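Local coordinates for protein alpha-1,3-glucanase (Bacillus circulans, PDB 5ZRU) that hydrolyses alpha-1,3-glucan as a family GH87 enzyme, this chain being its catalytic unit, which binds zinc and calcium ions, at residues A[323-328]-A[334-339]; A[394-399]-A[408-413]. One frame throughout, in Å; residues are numbered along the deposited sequence.

How the contacts relate
Contacts 1 and 2 both lie in the parallel beta-helix of the catalytic unit, one where a loop leaves a coil, the other inside a coil. Contact 2 (394-399 with 408-413) is the more central, its centre about 11 Å from the centre of the chain, against about 19 Å for that of contact 1, and is carried by apolar side chains, two phenylalanines and an isoleucine meeting across one coil. Contact 1 (323-328 with 334-339) is also largely buried, but it joins a strand and the residues after it to a returning loop, and there a carboxylate and a water add polar links to the apolar ones. Strands 323-325 and 411-412 belong to the same ladder, three steps apart through 354-357 and 378-381; the contacts do not touch.

Contact 1 of 2, residues A[323-328]-A[334-339]; sequences FWVGDY and IIANGL
Val-325 meets Ala-336 and Leu-339 through its two methyls, and this is the close-packed half of the contact. CG1, anti to the backbone N (chi1 -173°), lies 3.7 Å from CB of Ala-336, while CG2 reaches CD2 of Leu-339 at 3.8 Å, the two side chains approaching tip to tip. Phe-305 touches all three of these residues, and Phe-356 also packs on Val-325, so the apolar end is buried.

The setting is the right-handed parallel beta-helix of the pectate-lyase-like clan. Strand 323-325 is a rung between 301-302 and 354-357, and beyond it the chain loops out and returns as 334-339 to enter strand 340-342.

Further out along the loop the chemistry turns polar. Asp-327 OD2 accepts the N-H of Ile-334 at 3.0 Å and 154°, approached from above the carboxylate plane. CG1 of Ile-334 lies 3.6 Å from Asp-327 CG, a van der Waals contact against the carboxylate. The other oxygen, OD1, is gripped by His-330 ND1, Asn-304 ND2 and the backbone N of Ala-329, which would hold the group in a fixed rotation. Replacing Asp-327 by alanine is likely to leave the Ile-334 N-H and these three donors without the carboxylate that accepts from them all, setting the loop free to shift.

The packing is less close here, if not the hydrogen bonding: Ile-334 is partly exposed, and a water bridges the backbones, accepting from Asp-327 N at 2.9 Å and donating to Ile-334 O at 2.6 Å.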
ATOM      1  N   PHE A 323       6.102   6.135  -2.134  1.00  8.72           N
ATOM      2  CA  PHE A 323       6.560   7.062  -3.162  1.00  7.42           C
ATOM      3  C   PHE A 323       5.765   8.354  -3.062  1.00  7.94           C
ATOM      4  O   PHE A 323       4.536   8.315  -2.987  1.00 10.20           O
ATOM      5  CB  PHE A 323       6.330   6.506  -4.589  1.00  7.22           C
ATOM      6  CG  PHE A 323       7.203   5.335  -4.953  1.00 10.04           C
ATOM      7  CD1 PHE A 323       6.974   4.078  -4.404  1.00  8.04           C
ATOM      8  CD2 PHE A 323       8.237   5.494  -5.854  1.00  9.53           C
ATOM      9  CE1 PHE A 323       7.770   2.990  -4.763  1.00  9.33           C
ATOM     10  CE2 PHE A 323       9.029   4.420  -6.217  1.00  9.42           C
ATOM     11  CZ  PHE A 323       8.800   3.172  -5.677  1.00  9.33           C
ATOM     12  N   TRP A 324       6.444   9.498  -3.135  1.00  8.74           N
ATOM     13  CA  TRP A 324       5.760  10.774  -3.369  1.00  8.97           C
ATOM     14  C   TRP A 324       6.411  11.453  -4.570  1.00  8.19           C
ATOM     15  O   TRP A 324       7.495  12.035  -4.453  1.00  9.77           O
ATOM     16  CB  TRP A 324       5.795  11.679  -2.140  1.00 11.09           C
ATOM     17  CG  TRP A 324       4.852  12.830  -2.298  1.00 11.81           C
ATOM     18  CD1 TRP A 324       5.086  14.014  -2.951  1.00 11.62           C
ATOM     19  CD2 TRP A 324       3.501  12.886  -1.828  1.00 12.14           C
ATOM     20  NE1 TRP A 324       3.953  14.806  -2.902  1.00 13.09           N
ATOM     21  CE2 TRP A 324       2.974  14.137  -2.206  1.00 14.37           C
ATOM     22  CE3 TRP A 324       2.687  12.001  -1.101  1.00 12.10           C
ATOM     23  CZ2 TRP A 324       1.663  14.521  -1.895  1.00 15.40           C
ATOM     24  CZ3 TRP A 324       1.389  12.388  -0.791  1.00 14.33           C
ATOM     25  CH2 TRP A 324       0.892  13.634  -1.185  1.00 12.18           C
ATOM     26  N   VAL A 325       5.766  11.364  -5.730  1.00  7.86           N
ATOM     27  CA  VAL A 325       6.342  11.863  -6.976  1.00  8.12           C
ATOM     28  C   VAL A 325       5.848  13.290  -7.169  1.00 10.93           C
ATOM     29  O   VAL A 325       4.655  13.517  -7.380  1.00  9.29           O
ATOM     30  CB  VAL A 325       5.962  10.968  -8.162  1.00  7.95           C
ATOM     31  CG1 VAL A 325       6.708  11.397  -9.432  1.00  8.67           C
ATOM     32  CG2 VAL A 325       6.294   9.527  -7.815  1.00 10.23           C
ATOM     33  N   GLY A 326       6.760  14.254  -7.085  1.00  9.90           N
ATOM     34  CA  GLY A 326       6.347  15.634  -7.241  1.00 10.86           C
ATOM     35  C   GLY A 326       7.422  16.645  -6.920  1.00 11.01           C
ATOM     36  O   GLY A 326       8.163  16.502  -5.941  1.00 13.10           O
ATOM     37  N   ASP A 327       7.503  17.681  -7.749  1.00 12.67           N
ATOM     38  CA  ASP A 327       8.492  18.736  -7.587  1.00 12.53           C
ATOM     39  C   ASP A 327       7.933  19.872  -6.748  1.00 12.68           C
ATOM     40  O   ASP A 327       6.861  20.404  -7.055  1.00 11.46           O
ATOM     41  CB  ASP A 327       8.924  19.291  -8.938  1.00 11.15           C
ATOM     42  CG  ASP A 327       9.829  20.489  -8.788  1.00 13.22           C
ATOM     43  OD1 ASP A 327      10.852  20.360  -8.076  1.00 15.90           O
ATOM     44  OD2 ASP A 327       9.512  21.550  -9.362  1.00 12.92           O
ATOM     45  N   TYR A 328       8.685  20.266  -5.715  1.00 10.21           N
ATOM     46  CA  TYR A 328       8.370  21.449  -4.925  1.00 15.31           C
ATOM     47  C   TYR A 328       9.510  22.457  -4.929  1.00 18.66           C
ATOM     48  O   TYR A 328       9.454  23.446  -4.190  1.00 15.14           O
ATOM     49  CB  TYR A 328       8.008  21.048  -3.487  1.00 14.48           C
ATOM     50  CG  TYR A 328       6.850  20.095  -3.483  1.00 17.04           C
ATOM     51  CD1 TYR A 328       5.541  20.564  -3.452  1.00 13.71           C
ATOM     52  CD2 TYR A 328       7.059  18.722  -3.577  1.00 14.96           C
ATOM     53  CE1 TYR A 328       4.474  19.699  -3.490  1.00 13.94           C
ATOM     54  CE2 TYR A 328       5.996  17.843  -3.613  1.00 14.19           C
ATOM     55  CZ  TYR A 328       4.709  18.331  -3.562  1.00 14.59           C
ATOM     56  OH  TYR A 328       3.646  17.456  -3.604  1.00 16.93           O
ATOM     57  N   ILE A 334       8.645  21.530 -12.281  1.00 16.97           N
ATOM     58  CA  ILE A 334       8.933  20.528 -13.302  1.00 15.24           C
ATOM     59  C   ILE A 334       8.153  19.276 -12.932  1.00 14.58           C
ATOM     60  O   ILE A 334       7.622  19.183 -11.819  1.00 14.27           O
ATOM     61  CB  ILE A 334      10.442  20.252 -13.435  1.00 15.71           C
ATOM     62  CG1 ILE A 334      11.046  19.815 -12.105  1.00 15.24           C
ATOM     63  CG2 ILE A 334      11.160  21.490 -13.985  1.00 20.09           C
ATOM     64  CD1 ILE A 334      12.503  19.385 -12.227  1.00 14.31           C
ATOM     65  N   ILE A 335       8.040  18.324 -13.858  1.00 13.34           N
ATOM     66  CA  ILE A 335       7.230  17.135 -13.615  1.00 11.66           C
ATOM     67  C   ILE A 335       7.993  15.888 -14.020  1.00 13.39           C
ATOM     68  O   ILE A 335       8.862  15.915 -14.902  1.00 14.01           O
ATOM     69  CB  ILE A 335       5.875  17.159 -14.360  1.00 10.90           C
ATOM     70  CG1 ILE A 335       6.068  16.945 -15.866  1.00 13.65           C
ATOM     71  CG2 ILE A 335       5.110  18.456 -14.065  1.00 15.31           C
ATOM     72  CD1 ILE A 335       4.767  16.651 -16.616  1.00 12.95           C
ATOM     73  N   ALA A 336       7.638  14.785 -13.371  1.00 12.30           N
ATOM     74  CA  ALA A 336       7.948  13.464 -13.886  1.00 11.99           C
ATOM     75  C   ALA A 336       6.955  13.108 -14.984  1.00 13.98           C
ATOM     76  O   ALA A 336       5.748  13.339 -14.853  1.00 10.77           O
ATOM     77  CB  ALA A 336       7.884  12.423 -12.770  1.00 11.33           C
ATOM     78  N   ASN A 337       7.475  12.542 -16.068  1.00 11.57           N
ATOM     79  CA  ASN A 337       6.689  12.153 -17.233  1.00 10.88           C
ATOM     80  C   ASN A 337       7.124  10.749 -17.617  1.00 13.63           C
ATOM     81  O   ASN A 337       8.315  10.512 -17.845  1.00 12.07           O
ATOM     82  CB  ASN A 337       6.928  13.133 -18.388  1.00 13.32           C
ATOM     83  CG  ASN A 337       5.859  13.073 -19.464  1.00 20.40           C
ATOM     84  OD1 ASN A 337       4.809  12.455 -19.303  1.00 20.96           O
ATOM     85  ND2 ASN A 337       6.123  13.750 -20.575  1.00 22.53           N
ATOM     86  N   GLY A 338       6.177   9.817 -17.668  1.00 11.83           N
ATOM     87  CA  GLY A 338       6.499   8.459 -18.086  1.00 11.83           C
ATOM     88  C   GLY A 338       7.176   7.590 -17.046  1.00 12.10           C
ATOM     89  O   GLY A 338       7.814   6.598 -17.406  1.00 11.48           O
ATOM     90  N   LEU A 339       7.074   7.932 -15.771  1.00 10.11           N
ATOM     91  CA  LEU A 339       7.634   7.077 -14.731  1.00 10.23           C
ATOM     92  C   LEU A 339       6.878   5.758 -14.669  1.00 10.14           C
ATOM     93  O   LEU A 339       5.651   5.724 -14.760  1.00 11.52           O
ATOM     94  CB  LEU A 339       7.564   7.778 -13.371  1.00  9.74           C
ATOM     95  CG  LEU A 339       7.883   6.913 -12.147  1.00 12.06           C
ATOM     96  CD1 LEU A 339       9.370   6.547 -12.106  1.00 10.54           C
ATOM     97  CD2 LEU A 339       7.471   7.634 -10.880  1.00  9.16           C
TER
HETATM   98  O   HOH W   1       6.111  17.606 -10.338  1.00 10.59           O

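Contact 2 of 2, residues A[394-399]-A[408-413]; sequences NTFSYN and AGIAFF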
ATOM      1  N   ASN A 394      -2.336   9.058 -16.050  1.00 11.38           N
ATOM      2  CA  ASN A 394      -1.645   8.123 -15.172  1.00 11.61           C
ATOM      3  C   ASN A 394      -2.413   6.804 -15.092  1.00 10.99           C
ATOM      4  O   ASN A 394      -3.628   6.759 -15.291  1.00  9.69           O
ATOM      5  CB  ASN A 394      -1.453   8.726 -13.779  1.00 10.15           C
ATOM      6  CG  ASN A 394      -0.525   9.932 -13.802  1.00 10.39           C
ATOM      7  OD1 ASN A 394       0.521   9.902 -14.451  1.00 10.13           O
ATOM      8  ND2 ASN A 394      -0.909  10.997 -13.111  1.00 10.12           N
ATOM      9  N   THR A 395      -1.687   5.720 -14.820  1.00  9.36           N
ATOM     10  CA  THR A 395      -2.236   4.369 -14.888  1.00  9.99           C
ATOM     11  C   THR A 395      -1.843   3.563 -13.657  1.00 11.28           C
ATOM     12  O   THR A 395      -0.656   3.477 -13.331  1.00  9.58           O
ATOM     13  CB  THR A 395      -1.726   3.630 -16.124  1.00 10.71           C
ATOM     14  OG1 THR A 395      -2.084   4.362 -17.303  1.00 11.10           O
ATOM     15  CG2 THR A 395      -2.299   2.209 -16.171  1.00 12.39           C
ATOM     16  N   PHE A 396      -2.830   2.934 -13.017  1.00 10.01           N
ATOM     17  CA  PHE A 396      -2.631   2.014 -11.894  1.00 10.03           C
ATOM     18  C   PHE A 396      -3.223   0.672 -12.316  1.00 10.37           C
ATOM     19  O   PHE A 396      -4.438   0.477 -12.205  1.00  9.79           O
ATOM     20  CB  PHE A 396      -3.328   2.507 -10.613  1.00  7.98           C
ATOM     21  CG  PHE A 396      -2.791   3.809 -10.055  1.00 10.04           C
ATOM     22  CD1 PHE A 396      -1.435   4.105 -10.088  1.00  9.49           C
ATOM     23  CD2 PHE A 396      -3.659   4.727  -9.472  1.00 11.05           C
ATOM     24  CE1 PHE A 396      -0.957   5.312  -9.561  1.00 10.95           C
ATOM     25  CE2 PHE A 396      -3.189   5.927  -8.941  1.00  8.26           C
ATOM     26  CZ  PHE A 396      -1.844   6.224  -8.987  1.00  9.69           C
ATOM     27  N   SER A 397      -2.396  -0.263 -12.789  1.00  8.31           N
ATOM     28  CA  SER A 397      -2.959  -1.482 -13.356  1.00 10.31           C
ATOM     29  C   SER A 397      -2.213  -2.721 -12.887  1.00  8.97           C
ATOM     30  O   SER A 397      -1.014  -2.680 -12.618  1.00  8.34           O
ATOM     31  CB  SER A 397      -2.970  -1.428 -14.898  1.00 11.85           C
ATOM     32  OG  SER A 397      -3.911  -0.449 -15.328  1.00 14.10           O
ATOM     33  N   TYR A 398      -2.953  -3.831 -12.802  1.00  8.14           N
ATOM     34  CA  TYR A 398      -2.391  -5.142 -12.456  1.00  9.60           C
ATOM     35  C   TYR A 398      -1.740  -5.133 -11.077  1.00  9.88           C
ATOM     36  O   TYR A 398      -0.682  -5.726 -10.872  1.00  8.82           O
ATOM     37  CB  TYR A 398      -1.400  -5.622 -13.518  1.00 11.05           C
ATOM     38  CG  TYR A 398      -2.073  -5.921 -14.842  1.00 10.61           C
ATOM     39  CD1 TYR A 398      -2.720  -7.135 -15.053  1.00 10.17           C
ATOM     40  CD2 TYR A 398      -2.079  -4.980 -15.866  1.00 11.88           C
ATOM     41  CE1 TYR A 398      -3.348  -7.409 -16.263  1.00 11.72           C
ATOM     42  CE2 TYR A 398      -2.701  -5.247 -17.077  1.00 11.92           C
ATOM     43  CZ  TYR A 398      -3.336  -6.454 -17.263  1.00 15.16           C
ATOM     44  OH  TYR A 398      -3.948  -6.700 -18.472  1.00 18.26           O
ATOM     45  N   ASN A 399      -2.390  -4.490 -10.115  1.00  8.05           N
ATOM     46  CA  ASN A 399      -1.887  -4.431  -8.750  1.00  8.95           C
ATOM     47  C   ASN A 399      -2.815  -5.186  -7.813  1.00 10.56           C
ATOM     48  O   ASN A 399      -4.013  -5.315  -8.072  1.00  9.22           O
ATOM     49  CB  ASN A 399      -1.758  -2.982  -8.273  1.00  8.36           C
ATOM     50  CG  ASN A 399      -0.848  -2.172  -9.158  1.00  9.34           C
ATOM     51  OD1 ASN A 399       0.342  -2.470  -9.268  1.00  8.00           O
ATOM     52  ND2 ASN A 399      -1.407  -1.157  -9.830  1.00  9.96           N
ATOM     53  N   ALA A 408      -8.665   5.042   0.510  1.00  8.90           N
ATOM     54  CA  ALA A 408      -9.052   4.063  -0.499  1.00 10.31           C
ATOM     55  C   ALA A 408      -7.842   3.338  -1.075  1.00  9.43           C
ATOM     56  O   ALA A 408      -6.716   3.830  -1.040  1.00  9.71           O
ATOM     57  CB  ALA A 408      -9.834   4.726  -1.638  1.00 10.69           C
ATOM     58  N   GLY A 409      -8.095   2.158  -1.649  1.00  9.40           N
ATOM     59  CA  GLY A 409      -7.033   1.460  -2.357  1.00  9.37           C
ATOM     60  C   GLY A 409      -6.498   2.243  -3.544  1.00  8.91           C
ATOM     61  O   GLY A 409      -5.284   2.315  -3.760  1.00  8.20           O
ATOM     62  N   ILE A 410      -7.396   2.837  -4.334  1.00  6.31           N
ATOM     63  CA  ILE A 410      -7.033   3.640  -5.498  1.00  7.76           C
ATOM     64  C   ILE A 410      -7.854   4.917  -5.463  1.00  8.21           C
ATOM     65  O   ILE A 410      -9.059   4.868  -5.196  1.00  8.59           O
ATOM     66  CB  ILE A 410      -7.290   2.887  -6.821  1.00  9.15           C
ATOM     67  CG1 ILE A 410      -6.414   1.634  -6.901  1.00  8.63           C
ATOM     68  CG2 ILE A 410      -7.086   3.819  -8.026  1.00  8.69           C
ATOM     69  CD1 ILE A 410      -6.612   0.832  -8.180  1.00 10.34           C
ATOM     70  N   ALA A 411      -7.214   6.056  -5.742  1.00  6.75           N
ATOM     71  CA  ALA A 411      -7.922   7.333  -5.714  1.00  8.12           C
ATOM     72  C   ALA A 411      -7.447   8.259  -6.828  1.00 11.27           C
ATOM     73  O   ALA A 411      -6.244   8.358  -7.092  1.00  9.67           O
ATOM     74  CB  ALA A 411      -7.736   8.039  -4.365  1.00 10.49           C
ATOM     75  N   PHE A 412      -8.396   8.968  -7.454  1.00  8.77           N
ATOM     76  CA  PHE A 412      -8.081  10.048  -8.379  1.00  9.04           C
ATOM     77  C   PHE A 412      -8.755  11.313  -7.862  1.00  8.58           C
ATOM     78  O   PHE A 412      -9.938  11.289  -7.507  1.00  8.50           O
ATOM     79  CB  PHE A 412      -8.551   9.768  -9.822  1.00  8.35           C
ATOM     80  CG  PHE A 412      -7.902   8.568 -10.479  1.00  8.07           C
ATOM     81  CD1 PHE A 412      -6.533   8.347 -10.384  1.00  9.43           C
ATOM     82  CD2 PHE A 412      -8.678   7.664 -11.197  1.00 10.51           C
ATOM     83  CE1 PHE A 412      -5.940   7.249 -10.995  1.00  6.96           C
ATOM     84  CE2 PHE A 412      -8.100   6.549 -11.816  1.00 12.04           C
ATOM     85  CZ  PHE A 412      -6.725   6.341 -11.716  1.00  9.38           C
ATOM     86  N   PHE A 413      -8.005  12.413  -7.826  1.00  9.18           N
ATOM     87  CA  PHE A 413      -8.518  13.668  -7.288  1.00 10.43           C
ATOM     88  C   PHE A 413      -8.612  14.796  -8.308  1.00  9.09           C
ATOM     89  O   PHE A 413      -9.104  15.879  -7.966  1.00  8.31           O
ATOM     90  CB  PHE A 413      -7.651  14.096  -6.099  1.00  7.24           C
ATOM     91  CG  PHE A 413      -7.634  13.072  -5.000  1.00 10.12           C
ATOM     92  CD1 PHE A 413      -8.817  12.704  -4.380  1.00 11.23           C
ATOM     93  CD2 PHE A 413      -6.458  12.447  -4.615  1.00 11.65           C
ATOM     94  CE1 PHE A 413      -8.832  11.736  -3.383  1.00 12.55           C
ATOM     95  CE2 PHE A 413      -6.467  11.486  -3.606  1.00 10.10           C
ATOM     96  CZ  PHE A 413      -7.654  11.134  -2.993  1.00 11.95           C
TER
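Phe-396 and Phe-412 meet inside a coil of the right-handed parallel beta-helix, from strands that belong to different ladders: 395-397 pairs with 364-366 and 419-421, while 411-412 pairs with 378-381 and 435-437. The chain turns a corner at Gly-409 and Ile-410 before it enters the second of these.

Traced outward, Phe-396 leaves the backbone with CB directed at 408-413. CG lies anti to the carbonyl carbon (chi1 -64°), which carries the ring into the interior, where Leu-378 also touches it. CD2 is the busiest atom: Ile-410 CG2 sits 3.8 Å from it at the ring edge, and Phe-412 CE1 lies 3.7 Å away. One atom further, CE2 has the carbonyl oxygen of Ala-411 near the ring plane, though at a loose distance.

Val-380 and Ala-420 pack on Phe-412, whereas the CB of Ala-411 points away from 394-399 and touches Asp-376. The two rings are close to parallel, their planes at 17°, but slid so far apart that they barely overlap, with centroids 5.8 Å apart. Their side chains run past each other in opposite directions, and the approach is oblique, with Phe-396 CE2 3.7 Å from Phe-412 CE1.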